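Local coordinates for petrobactin-binding protein YclQ (Bacillus subtilis subsp. subtilis str. 168, PDB 3GFV), which binds iron-free and ferric petrobactin and the precursor 3,4-dihydroxybenzoic acid, serving an ABC transporter that takes up the ferric siderophore, at residues Phe40-Gly43 with Ser44-Thr47. Residues are numbered along the deposited sequence; the frame is centred on the assembly and turned at random.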
loop_
_atom_site.group_PDB
_atom_site.type_symbol
_atom_site.label_atom_id
_atom_site.label_comp_id
_atom_site.label_asym_id
_atom_site.label_seq_id
_atom_site.Cartn_x
_atom_site.Cartn_y
_atom_site.Cartn_z
ATOM N N PHE A 40 0.311 -2.987 -12.895
ATOM C CA PHE A 40 1.278 -2.016 -12.391
ATOM C C PHE A 40 0.979 -1.571 -10.968
ATOM O O PHE A 40 1.638 -0.684 -10.447
ATOM C CB PHE A 40 1.352 -0.791 -13.310
ATOM C CG PHE A 40 2.277 -0.983 -14.469
ATOM C CD1 PHE A 40 1.833 -1.578 -15.631
ATOM C CD2 PHE A 40 3.611 -0.585 -14.378
ATOM C CE1 PHE A 40 2.705 -1.776 -16.707
ATOM C CE2 PHE A 40 4.475 -0.781 -15.441
ATOM C CZ PHE A 40 4.012 -1.382 -16.606
ATOM N N ASP A 41 -0.016 -2.181 -10.337
ATOM C CA ASP A 41 -0.318 -1.845 -8.953
ATOM C C ASP A 41 -0.131 -3.102 -8.107
ATOM O O ASP A 41 -0.850 -4.074 -8.294
ATOM C CB ASP A 41 -1.769 -1.345 -8.808
ATOM C CG ASP A 41 -2.123 -1.065 -7.365
ATOM O OD1 ASP A 41 -1.476 -0.152 -6.781
ATOM O OD2 ASP A 41 -2.996 -1.774 -6.807
ATOM N N PHE A 42 0.813 -3.083 -7.168
ATOM C CA PHE A 42 1.120 -4.316 -6.426
ATOM C C PHE A 42 -0.000 -4.757 -5.486
ATOM O O PHE A 42 -0.165 -5.959 -5.238
ATOM C CB PHE A 42 2.446 -4.208 -5.680
ATOM C CG PHE A 42 3.656 -4.215 -6.590
ATOM C CD1 PHE A 42 3.659 -4.958 -7.759
ATOM C CD2 PHE A 42 4.802 -3.500 -6.260
ATOM C CE1 PHE A 42 4.781 -4.965 -8.598
ATOM C CE2 PHE A 42 5.931 -3.524 -7.080
ATOM C CZ PHE A 42 5.913 -4.262 -8.253
ATOM N N GLY A 43 -0.769 -3.802 -4.971
ATOM C CA GLY A 43 -1.924 -4.163 -4.151
ATOM C C GLY A 43 -2.883 -5.016 -4.966
ATOM O O GLY A 43 -3.373 -6.067 -4.517
ATOM N N SER A 44 -3.155 -4.560 -6.180
ATOM C CA SER A 44 -4.084 -5.263 -7.056
ATOM C C SER A 44 -3.510 -6.621 -7.401
ATOM O O SER A 44 -4.233 -7.617 -7.496
ATOM C CB SER A 44 -4.318 -4.465 -8.340
ATOM O OG SER A 44 -4.976 -3.241 -8.073
ATOM N N LEU A 45 -2.200 -6.664 -7.628
ATOM C CA LEU A 45 -1.547 -7.943 -7.877
ATOM C C LEU A 45 -1.759 -8.940 -6.734
ATOM O O LEU A 45 -2.000 -10.127 -6.966
ATOM C CB LEU A 45 -0.043 -7.739 -8.162
ATOM C CG LEU A 45 0.739 -9.008 -8.533
ATOM C CD1 LEU A 45 0.162 -9.715 -9.790
ATOM C CD2 LEU A 45 2.223 -8.640 -8.738
ATOM N N ASP A 46 -1.677 -8.462 -5.494
ATOM C CA ASP A 46 -1.786 -9.371 -4.364
ATOM C C ASP A 46 -3.232 -9.791 -4.108
ATOM O O ASP A 46 -3.478 -10.886 -3.593
ATOM C CB ASP A 46 -0.999 -8.884 -3.107
ATOM C CG ASP A 46 -1.727 -7.831 -2.260
ATOM O OD1 ASP A 46 -1.038 -6.881 -1.811
ATOM O OD2 ASP A 46 -2.950 -7.959 -1.986
ATOM N N THR A 47 -4.181 -8.951 -4.522
ATOM C CA THR A 47 -5.581 -9.372 -4.509
ATOM C C THR A 47 -5.778 -10.490 -5.535
ATOM O O THR A 47 -6.363 -11.513 -5.218
ATOM C CB THR A 47 -6.553 -8.201 -4.748
ATOM O OG1 THR A 47 -6.486 -7.292 -3.632
ATOM C CG2 THR A 47 -8.019 -8.698 -4.904
#
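Asp41 caps the N-terminus of helix 42-50 by gripping Ser44 twice through a single carboxylate oxygen. Asp41 OD2 accepts from Ser44 OG at 2.8 Å, the hydroxyl arriving on the anti side and close to the carboxylate plane. The same OD2 takes the backbone amide Ser44 N at 2.9 Å, but here the donor stands above that plane, 42° out of it. With CG trans to its own backbone N (chi1 177°), Asp41 folds its carboxylate back over the first turn, while Ser44 OG turns back beside its own amide, which brings the hydroxyl and the N-H of one residue to the same acceptor. The other oxygen, OD1, is held by Ser102 OG, which probably helps fix the rotation of the carboxylate.

Behind the cap the i to i+4 backbone bonds of the helix begin at once: Leu45 N bonds to Asp41 O at 3.0 Å, and Asp46 N and Thr47 N follow on Phe42 O and Gly43 O. The Asp46 carboxylate lies close to Gly43 O, an acceptor that cannot donate to it. Its OD1 bonds instead with Tyr68 OH and Ser283 OG, while Glu282 N on its OD2 and Leu281 N on Thr47 OG1 tie the middle of helix 42-50 to the beginning of helix 281-296.

Between the two segments the apolar contact is slight: Phe42 and Leu45 run side by side, with Leu45 CD2 meeting Phe42 CD1 obliquely at 4.1 Å, and Leu45 also touches Val57 and Leu60 of the next strand in this beta-alpha-beta unit. A carboxylate set at the helix N-terminus, with OD2 accepting two hydrogen bonds and OD1 bonded to Ser102, would probably be stabilised in its charged form.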